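Local coordinates for protein putative NADPH:quinone oxidoreductase (Ralstonia eutropha, PDB 3IUP) that binds NADPH and probably uses it to reduce quinones or related substrates, at residues 33-38 against 131-136; 257-262 against 297-302; 279-284 against 301-306. One frame throughout, in Å; residues are numbered along the deposited sequence. Where two conformers were deposited one is given.

Contact 1 (33-38 against 131-136)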
loop_
_atom_site.group_PDB
_atom_site.type_symbol
_atom_site.label_atom_id
_atom_site.label_comp_id
_atom_site.label_asym_id
_atom_site.label_seq_id
_atom_site.Cartn_x
_atom_site.Cartn_y
_atom_site.Cartn_z
ATOM N N ASP A 33 31.104 -25.335 -15.385
ATOM C CA ASP A 33 29.667 -25.250 -15.236
ATOM C C ASP A 33 29.050 -24.185 -16.122
ATOM O O ASP A 33 27.890 -23.862 -15.957
ATOM C CB ASP A 33 29.299 -24.989 -13.766
ATOM C CG ASP A 33 29.892 -26.033 -12.846
ATOM O OD1 ASP A 33 29.802 -27.242 -13.208
ATOM O OD2 ASP A 33 30.511 -25.637 -11.825
ATOM N N GLU A 34 29.813 -23.676 -17.085
ATOM C CA GLU A 34 29.329 -22.574 -17.941
ATOM C C GLU A 34 29.159 -22.973 -19.417
ATOM O O GLU A 34 29.742 -23.952 -19.905
ATOM C CB GLU A 34 30.291 -21.380 -17.886
ATOM C CG GLU A 34 30.362 -20.656 -16.544
ATOM C CD GLU A 34 31.478 -19.614 -16.496
ATOM O OE1 GLU A 34 32.591 -19.825 -17.062
ATOM O OE2 GLU A 34 31.211 -18.538 -15.910
ATOM N N VAL A 35 28.401 -22.146 -20.122
ATOM C CA VAL A 35 28.276 -22.264 -21.588
ATOM C C VAL A 35 28.445 -20.890 -22.208
ATOM O O VAL A 35 28.210 -19.879 -21.544
ATOM C CB VAL A 35 26.935 -22.889 -22.007
ATOM C CG1 VAL A 35 26.821 -24.362 -21.434
ATOM C CG2 VAL A 35 25.738 -22.017 -21.569
ATOM N N LEU A 36 28.831 -20.851 -23.476
ATOM C CA LEU A 36 28.929 -19.616 -24.204
ATOM C C LEU A 36 27.801 -19.602 -25.191
ATOM O O LEU A 36 27.698 -20.514 -26.019
ATOM C CB LEU A 36 30.262 -19.518 -24.947
ATOM C CG LEU A 36 30.541 -18.149 -25.586
ATOM C CD1 LEU A 36 30.763 -17.106 -24.489
ATOM C CD2 LEU A 36 31.743 -18.274 -26.543
ATOM N N ILE A 37 26.959 -18.560 -25.110
ATOM C CA ILE A 37 25.808 -18.415 -25.989
ATOM C C ILE A 37 26.034 -17.315 -27.001
ATOM O O ILE A 37 26.437 -16.192 -26.640
ATOM C CB ILE A 37 24.531 -18.102 -25.219
ATOM C CG1 ILE A 37 24.238 -19.182 -24.167
ATOM C CG2 ILE A 37 23.370 -17.908 -26.187
ATOM C CD1 ILE A 37 23.278 -18.639 -23.109
ATOM N N ARG A 38 25.789 -17.615 -28.274
ATOM C CA ARG A 38 25.737 -16.575 -29.305
ATOM C C ARG A 38 24.304 -16.030 -29.282
ATOM O O ARG A 38 23.384 -16.717 -29.699
ATOM C CB ARG A 38 26.049 -17.151 -30.700
ATOM C CG ARG A 38 26.114 -16.064 -31.804
ATOM C CD ARG A 38 26.429 -16.598 -33.179
ATOM N NE ARG A 38 25.348 -17.454 -33.617
ATOM C CZ ARG A 38 25.456 -18.754 -33.901
ATOM N NH1 ARG A 38 26.638 -19.365 -33.876
ATOM N NH2 ARG A 38 24.387 -19.425 -34.278
ATOM N N ARG A 131 27.483 -14.383 -24.641
ATOM C CA ARG A 131 27.421 -14.359 -23.169
ATOM C C ARG A 131 27.835 -15.705 -22.624
ATOM O O ARG A 131 27.373 -16.737 -23.125
ATOM C CB ARG A 131 26.022 -13.947 -22.667
ATOM C CG ARG A 131 25.851 -12.434 -22.660
ATOM C CD ARG A 131 26.515 -11.787 -21.448
ATOM N NE ARG A 131 25.668 -11.949 -20.269
ATOM C CZ ARG A 131 25.986 -12.615 -19.161
ATOM N NH1 ARG A 131 27.189 -13.186 -19.014
ATOM N NH2 ARG A 131 25.105 -12.683 -18.170
ATOM N N CYS A 132 28.711 -15.658 -21.630
ATOM C CA CYS A 132 29.198 -16.815 -20.904
ATOM C C CYS A 132 28.443 -16.884 -19.604
ATOM O O CYS A 132 28.553 -15.981 -18.754
ATOM C CB CYS A 132 30.670 -16.689 -20.621
ATOM S SG CYS A 132 31.333 -18.157 -19.821
ATOM N N ILE A 133 27.577 -17.872 -19.496
ATOM C CA ILE A 133 26.717 -17.947 -18.334
ATOM C C ILE A 133 26.617 -19.352 -17.811
ATOM O O ILE A 133 26.860 -20.279 -18.540
ATOM C CB ILE A 133 25.335 -17.380 -18.601
ATOM C CG1 ILE A 133 24.459 -18.327 -19.360
ATOM C CG2 ILE A 133 25.403 -16.038 -19.358
ATOM C CD1 ILE A 133 23.018 -18.058 -18.989
ATOM N N PRO A 134 26.251 -19.498 -16.534
ATOM C CA PRO A 134 26.110 -20.855 -15.996
ATOM C C PRO A 134 25.058 -21.672 -16.698
ATOM O O PRO A 134 23.958 -21.179 -17.006
ATOM C CB PRO A 134 25.721 -20.631 -14.544
ATOM C CG PRO A 134 26.275 -19.289 -14.219
ATOM C CD PRO A 134 26.109 -18.484 -15.479
ATOM N N ALA A 135 25.430 -22.911 -16.970
ATOM C CA ALA A 135 24.537 -23.923 -17.493
ATOM C C ALA A 135 23.202 -23.884 -16.749
ATOM O O ALA A 135 22.158 -23.995 -17.378
ATOM C CB ALA A 135 25.173 -25.300 -17.368
ATOM N N ASP A 136 23.243 -23.706 -15.422
ATOM C CA ASP A 136 22.012 -23.805 -14.650
ATOM C C ASP A 136 21.102 -22.590 -14.811
ATOM O O ASP A 136 20.007 -22.595 -14.273
ATOM C CB ASP A 136 22.255 -24.199 -13.156
ATOM C CG ASP A 136 22.912 -23.089 -12.298
ATOM O OD1 ASP A 136 23.092 -21.921 -12.737
ATOM O OD2 ASP A 136 23.268 -23.416 -11.139
HETATM O O HOH W 1 25.705 -24.012 -13.854
HETATM O O HOH W 2 29.106 -16.868 -15.988
#

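Contact 2 (257-262 against 297-302)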
loop_
_atom_site.group_PDB
_atom_site.type_symbol
_atom_site.label_atom_id
_atom_site.label_comp_id
_atom_site.label_asym_id
_atom_site.label_seq_id
_atom_site.Cartn_x
_atom_site.Cartn_y
_atom_site.Cartn_z
ATOM N N ILE A 257 -9.430 1.975 -9.078
ATOM C CA ILE A 257 -9.707 0.553 -8.959
ATOM C C ILE A 257 -10.191 0.207 -7.546
ATOM O O ILE A 257 -11.204 -0.499 -7.357
ATOM C CB ILE A 257 -8.505 -0.304 -9.314
ATOM C CG1 ILE A 257 -8.138 -0.131 -10.787
ATOM C CG2 ILE A 257 -8.802 -1.802 -8.964
ATOM C CD1 ILE A 257 -6.780 -0.614 -11.180
ATOM N N LEU A 258 -9.471 0.699 -6.531
ATOM C CA LEU A 258 -9.885 0.451 -5.144
ATOM C C LEU A 258 -11.297 0.981 -4.905
ATOM O O LEU A 258 -12.127 0.315 -4.246
ATOM C CB LEU A 258 -8.888 1.054 -4.163
ATOM C CG LEU A 258 -7.539 0.338 -4.115
ATOM C CD1 LEU A 258 -6.498 1.173 -3.349
ATOM C CD2 LEU A 258 -7.739 -1.096 -3.499
ATOM N N THR A 259 -11.564 2.188 -5.361
ATOM C CA THR A 259 -12.877 2.790 -5.172
ATOM C C THR A 259 -13.973 1.901 -5.789
ATOM O O THR A 259 -15.023 1.639 -5.166
ATOM C CB THR A 259 -12.884 4.246 -5.744
ATOM O OG1 THR A 259 -11.870 5.020 -5.096
ATOM C CG2 THR A 259 -14.242 4.943 -5.591
ATOM N N CYS A 260 -13.745 1.456 -7.022
ATOM C CA CYS A 260 -14.750 0.632 -7.711
ATOM C C CYS A 260 -14.874 -0.737 -7.086
ATOM O O CYS A 260 -15.968 -1.284 -7.000
ATOM C CB CYS A 260 -14.447 0.514 -9.199
ATOM S SG CYS A 260 -14.585 2.074 -10.053
HETATM N N MSE A 261 -13.761 -1.282 -6.568
HETATM C CA MSE A 261 -13.823 -2.576 -5.891
HETATM C C MSE A 261 -14.719 -2.447 -4.632
HETATM O O MSE A 261 -15.511 -3.338 -4.314
HETATM C CB MSE A 261 -12.432 -3.034 -5.458
HETATM C CG MSE A 261 -11.636 -3.624 -6.513
HETATM SE SE MSE A 261 -9.842 -4.084 -5.870
HETATM C CE MSE A 261 -9.255 -4.974 -7.477
ATOM N N GLU A 262 -14.564 -1.369 -3.900
ATOM C CA GLU A 262 -15.337 -1.205 -2.670
ATOM C C GLU A 262 -16.821 -0.992 -3.062
ATOM O O GLU A 262 -17.703 -1.522 -2.393
ATOM C CB GLU A 262 -14.799 -0.057 -1.847
ATOM C CG GLU A 262 -15.507 0.185 -0.545
ATOM C CD GLU A 262 -15.330 -0.900 0.514
ATOM O OE1 GLU A 262 -14.739 -1.989 0.281
ATOM O OE2 GLU A 262 -15.848 -0.648 1.632
ATOM N N ASN A 297 -8.168 9.548 -3.570
ATOM C CA ASN A 297 -9.050 9.750 -2.425
ATOM C C ASN A 297 -9.318 8.429 -1.754
ATOM O O ASN A 297 -9.358 7.452 -2.402
ATOM C CB ASN A 297 -10.352 10.378 -2.848
ATOM C CG ASN A 297 -10.182 11.854 -3.003
ATOM O OD1 ASN A 297 -9.595 12.484 -2.121
ATOM N ND2 ASN A 297 -10.578 12.391 -4.148
ATOM N N ARG A 298 -9.445 8.416 -0.457
ATOM C CA ARG A 298 -9.543 7.149 0.231
ATOM C C ARG A 298 -10.992 6.810 0.522
ATOM O O ARG A 298 -11.366 6.688 1.686
ATOM C CB ARG A 298 -8.755 7.256 1.526
ATOM C CG ARG A 298 -7.255 7.322 1.265
ATOM C CD ARG A 298 -6.449 7.762 2.526
ATOM N NE ARG A 298 -7.013 8.955 3.117
ATOM C CZ ARG A 298 -6.961 10.172 2.583
ATOM N NH1 ARG A 298 -6.346 10.376 1.434
ATOM N NH2 ARG A 298 -7.574 11.182 3.162
ATOM N N ASN A 299 -11.807 6.613 -0.490
ATOM C CA ASN A 299 -13.230 6.399 -0.288
ATOM C C ASN A 299 -13.559 4.918 -0.441
ATOM O O ASN A 299 -14.561 4.561 -1.062
ATOM C CB ASN A 299 -14.019 7.280 -1.282
ATOM C CG ASN A 299 -13.420 7.258 -2.670
ATOM O OD1 ASN A 299 -12.534 6.443 -2.956
ATOM N ND2 ASN A 299 -13.869 8.164 -3.536
ATOM N N PHE A 300 -12.702 4.055 0.109
ATOM C CA PHE A 300 -12.843 2.642 -0.057
ATOM C C PHE A 300 -12.609 1.866 1.241
ATOM O O PHE A 300 -12.344 0.683 1.238
ATOM C CB PHE A 300 -11.941 2.177 -1.216
ATOM C CG PHE A 300 -10.548 2.788 -1.226
ATOM C CD1 PHE A 300 -9.597 2.423 -0.288
ATOM C CD2 PHE A 300 -10.178 3.726 -2.188
ATOM C CE1 PHE A 300 -8.309 2.992 -0.328
ATOM C CE2 PHE A 300 -8.922 4.273 -2.215
ATOM C CZ PHE A 300 -7.985 3.914 -1.293
ATOM N N GLY A 301 -12.789 2.530 2.373
ATOM C CA GLY A 301 -12.698 1.859 3.655
ATOM C C GLY A 301 -11.258 1.611 4.060
ATOM O O GLY A 301 -10.347 2.222 3.524
HETATM N N MSE A 302 -11.082 0.698 5.005
HETATM C CA MSE A 302 -9.803 0.464 5.650
HETATM C C MSE A 302 -9.125 -0.819 5.197
HETATM O O MSE A 302 -7.952 -1.027 5.477
HETATM C CB MSE A 302 -10.020 0.463 7.165
HETATM C CG MSE A 302 -10.689 1.740 7.660
HETATM SE SE MSE A 302 -9.455 3.197 7.409
HETATM C CE MSE A 302 -8.186 2.578 8.706
HETATM O O HOH W 3 -16.100 3.113 -3.151
#

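Contact 3 (279-284 against 301-306)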
loop_
_atom_site.group_PDB
_atom_site.type_symbol
_atom_site.label_atom_id
_atom_site.label_comp_id
_atom_site.label_asym_id
_atom_site.label_seq_id
_atom_site.Cartn_x
_atom_site.Cartn_y
_atom_site.Cartn_z
ATOM N N THR A 279 -13.521 -7.056 3.287
ATOM C CA THR A 279 -12.781 -7.802 2.268
ATOM C C THR A 279 -11.576 -6.995 1.783
ATOM O O THR A 279 -11.724 -5.863 1.273
ATOM C CB THR A 279 -13.683 -8.151 1.093
ATOM O OG1 THR A 279 -14.745 -9.001 1.581
ATOM C CG2 THR A 279 -12.922 -8.851 -0.002
ATOM N N HIS A 280 -10.404 -7.579 1.941
ATOM C CA HIS A 280 -9.171 -6.899 1.569
ATOM C C HIS A 280 -9.018 -6.756 0.065
ATOM O O HIS A 280 -9.125 -7.744 -0.671
ATOM C CB HIS A 280 -7.939 -7.660 2.105
ATOM C CG HIS A 280 -6.634 -6.984 1.766
ATOM N ND1 HIS A 280 -6.156 -5.894 2.468
ATOM C CD2 HIS A 280 -5.740 -7.214 0.778
ATOM C CE1 HIS A 280 -5.017 -5.494 1.924
ATOM N NE2 HIS A 280 -4.745 -6.269 0.896
ATOM N N LYS A 281 -8.758 -5.522 -0.361
ATOM C CA LYS A 281 -8.531 -5.133 -1.738
ATOM C C LYS A 281 -7.066 -4.731 -1.884
ATOM O O LYS A 281 -6.557 -3.945 -1.049
ATOM C CB LYS A 281 -9.359 -3.902 -2.060
ATOM C CG LYS A 281 -10.851 -4.134 -2.003
ATOM C CD LYS A 281 -11.664 -2.836 -1.702
ATOM C CE LYS A 281 -11.435 -2.264 -0.299
ATOM N NZ LYS A 281 -12.159 -3.140 0.675
ATOM N N GLN A 282 -6.399 -5.271 -2.889
ATOM C CA GLN A 282 -4.960 -5.075 -3.045
ATOM C C GLN A 282 -4.621 -4.550 -4.457
ATOM O O GLN A 282 -5.067 -5.140 -5.430
ATOM C CB GLN A 282 -4.224 -6.386 -2.808
ATOM C CG GLN A 282 -2.693 -6.312 -2.893
ATOM C CD GLN A 282 -2.059 -5.479 -1.788
ATOM O OE1 GLN A 282 -2.551 -5.404 -0.670
ATOM N NE2 GLN A 282 -0.946 -4.826 -2.122
ATOM N N VAL A 283 -3.806 -3.505 -4.546
ATOM C CA VAL A 283 -3.274 -3.031 -5.847
ATOM C C VAL A 283 -1.775 -3.100 -5.804
ATOM O O VAL A 283 -1.171 -2.474 -4.920
ATOM C CB VAL A 283 -3.714 -1.618 -6.188
ATOM C CG1 VAL A 283 -2.993 -1.151 -7.528
ATOM C CG2 VAL A 283 -5.238 -1.563 -6.349
ATOM N N TYR A 284 -1.161 -3.867 -6.694
ATOM C CA TYR A 284 0.289 -3.872 -6.849
ATOM C C TYR A 284 0.673 -2.947 -8.000
ATOM O O TYR A 284 0.179 -3.109 -9.121
ATOM C CB TYR A 284 0.769 -5.267 -7.075
ATOM C CG TYR A 284 0.787 -6.088 -5.815
ATOM C CD1 TYR A 284 1.657 -5.774 -4.803
ATOM C CD2 TYR A 284 -0.065 -7.207 -5.651
ATOM C CE1 TYR A 284 1.712 -6.533 -3.645
ATOM C CE2 TYR A 284 -0.014 -7.978 -4.494
ATOM C CZ TYR A 284 0.869 -7.619 -3.497
ATOM O OH TYR A 284 0.975 -8.318 -2.318
ATOM N N GLY A 301 -12.789 2.530 2.373
ATOM C CA GLY A 301 -12.698 1.859 3.655
ATOM C C GLY A 301 -11.258 1.611 4.060
ATOM O O GLY A 301 -10.347 2.222 3.524
HETATM N N MSE A 302 -11.082 0.698 5.005
HETATM C CA MSE A 302 -9.803 0.464 5.650
HETATM C C MSE A 302 -9.125 -0.819 5.197
HETATM O O MSE A 302 -7.952 -1.027 5.477
HETATM C CB MSE A 302 -10.020 0.463 7.165
HETATM C CG MSE A 302 -10.689 1.740 7.660
HETATM SE SE MSE A 302 -9.455 3.197 7.409
HETATM C CE MSE A 302 -8.186 2.578 8.706
ATOM N N ALA A 303 -9.856 -1.698 4.487
ATOM C CA ALA A 303 -9.331 -3.021 4.132
ATOM C C ALA A 303 -8.731 -3.006 2.734
ATOM O O ALA A 303 -9.312 -3.479 1.740
ATOM C CB ALA A 303 -10.399 -4.152 4.285
ATOM N N TRP A 304 -7.551 -2.376 2.647
ATOM C CA TRP A 304 -6.890 -2.172 1.387
ATOM C C TRP A 304 -5.398 -2.104 1.574
ATOM O O TRP A 304 -4.896 -1.765 2.664
ATOM C CB TRP A 304 -7.380 -0.862 0.704
ATOM C CG TRP A 304 -6.986 0.384 1.432
ATOM C CD1 TRP A 304 -7.635 0.955 2.453
ATOM C CD2 TRP A 304 -5.805 1.195 1.196
ATOM N NE1 TRP A 304 -6.937 2.034 2.916
ATOM C CE2 TRP A 304 -5.817 2.223 2.156
ATOM C CE3 TRP A 304 -4.759 1.142 0.266
ATOM C CZ2 TRP A 304 -4.843 3.208 2.218
ATOM C CZ3 TRP A 304 -3.778 2.106 0.332
ATOM C CH2 TRP A 304 -3.837 3.148 1.286
ATOM N N GLY A 305 -4.708 -2.427 0.503
ATOM C CA GLY A 305 -3.265 -2.247 0.444
ATOM C C GLY A 305 -2.865 -1.888 -0.963
ATOM O O GLY A 305 -3.545 -2.261 -1.972
HETATM N N MSE A 306 -1.714 -1.233 -1.046
HETATM C CA MSE A 306 -1.122 -0.860 -2.321
HETATM C C MSE A 306 0.371 -1.053 -2.125
HETATM O O MSE A 306 0.924 -0.711 -1.048
HETATM C CB MSE A 306 -1.397 0.609 -2.667
HETATM C CG MSE A 306 -0.896 0.971 -4.024
HETATM SE SE MSE A 306 -1.327 2.905 -4.400
HETATM C CE MSE A 306 -3.291 2.841 -4.491
HETATM O O HOH W 4 -12.333 -1.485 2.994
#

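Contact 1 (33-38 against 131-136)
Val35 and Ile133 pair at the centre of an antiparallel strand contact. Val35 N donates to Ile133 O at 2.9 Å, and Ile133 N returns a bond to Val35 O. Ile37 and Arg131 form the next hydrogen-bonded pair. Beyond the strand end, Ala135 N reaches Asp33 O at 2.8 Å.

Glu34 can be followed outward. Its CB lies 3.7 Å from Ile133 O and a little farther from Cys132 SG. CG stays near the same carbonyl, 4.0 Å from Ile133 O. CD and OE1 then come alongside the sulfur, with OE1 3.5 Å from Cys132 SG. OE2 accepts from a water that also donates to Cys132 O, while OE1 takes the backbone N-H of Gly31. The carboxylate is thus tied at both oxygens.

The Ile37 and Ile133 side chains cross at a slant. With chi1 at 78°, Ile133 CG1 lies between its backbone N and carbonyl carbon, where Ile37 CD1 meets it at 3.9 Å. Ile133 CG2 lies against one face of the Arg131 guanidinium, toward its rim, and Arg131 NH2 bonds to Gly124 O.

Both segments belong to the GroES-like domain. Strand 98-105 pairs with the other edge of strand 34-43, and Val35, Ile37 and Ile133 pack on Cys138 of strand 138-140.

Contact 2 (257-262 against 297-302)
The backbones come closest where Thr259, on helix 253-266, faces Phe300 in an irregular loop, with their CA atoms 5.1 Å apart. Phe300 turns its side chain toward the helix. Its CG sits between the backbone N and the carbonyl carbon (chi1 43°), which lays the ring against Leu258. Leu258 CB stands over one ring face, 3.7 Å from the centroid and 17° off the normal, a CH-pi contact. Farther along the leucine, CD1 reaches the outer end of the ring, 3.7 Å from Phe300 CZ. Arg298 CA lies over the opposite face, so the ring is held between the helix and its own loop. Thr259 OG1 approaches the ring edge in plane, 3.6 Å from Phe300 CD2. This hydroxyl is also hydrogen-bonded to Gly255 O, one helical turn back.

The helix belongs to the Rossmann-type nucleotide-binding domain, and the loop leads into strand 304-308 at the edge of its parallel sheet. Trp304 on that strand meets the Phe300 ring edge-to-face. On the outer side of the loop, Arg298 NH1 bonds to Ser292 O of the second subunit.

Glu262 carries the other end of the contact. Its CB packs on Phe300 CB at 3.7 Å. A bend at chi2 (68°) brings Glu262 CD to 3.5 Å from Phe300 O. The carboxylate oxygens are held elsewhere: OE1 makes a salt bridge with Lys281, and OE2 accepts from Ser277 N. A water donates to both Thr259 O and Asn299 O, at 2.7 Å from Thr259 O, and bridges the two backbones.

Contact 3 (279-284 against 301-306)
The parallel sheet of the Rossmann-type domain ends here within the chain, where strand 281-285 pairs with edge strand 304-308. Lys281, Gln282 and Val283 run beside Trp304, Gly305 and Met306. Lys281 N donates to Ala303 O at 3.0 Å. Gly305 N donates to Lys281 O, and Val283 N to Gly305 O, both at 2.9 Å. Gly305 and Met306 also pair antiparallel with a strand of the second subunit, so the sheet continues across the interface.

Side chains of Gln282 and His280 lie over Gly305. Gln282 bends at chi2 (66°) and brings OE1 to 3.4 Å from Gly305 CA. His280 reaches the same place, with CE1 3.4 Å from Gly305 N. His280 NE2 donates to a lone pair of Gln282 OE1, nearly in the imidazole plane, which helps fix the rotation of both groups.

Lys281 and Val283 point to the other face, along with Trp304 and Met306. Val283 CB meets Met306 CG loosely.

The Lys281 chain folds back at chi3 and chi4, and its ammonium has several partners, Glu262 among them. NZ bonds to Thr279 O nearly end-on. Its bond to Ala303 O is weak. A water accepts from both Lys281 NZ and Ala303 N, 2.9 Å from each.

In the fold
Contact 1 lies on the far side of the chain's centre from the other two, about 48 Å from contact 2 and 43 Å from contact 3, between centres. It belongs to the GroES-like domain, and contacts 2 and 3 to the nucleotide-binding domain. Contact 3 is buried, whereas contacts 1 and 2 are only partly so. Contacts 1 and 3 both rest on backbone bonding, antiparallel in one and parallel in the other. Contact 2 instead relies on an aromatic ring against a helix, with a water between backbones. Contacts 2 and 3 share Gly301 and Met302. They touch where Lys281 meets Glu262 and Leu258, and where Leu258 packs on Val283. Both also reach the second subunit, which contact 1 does not.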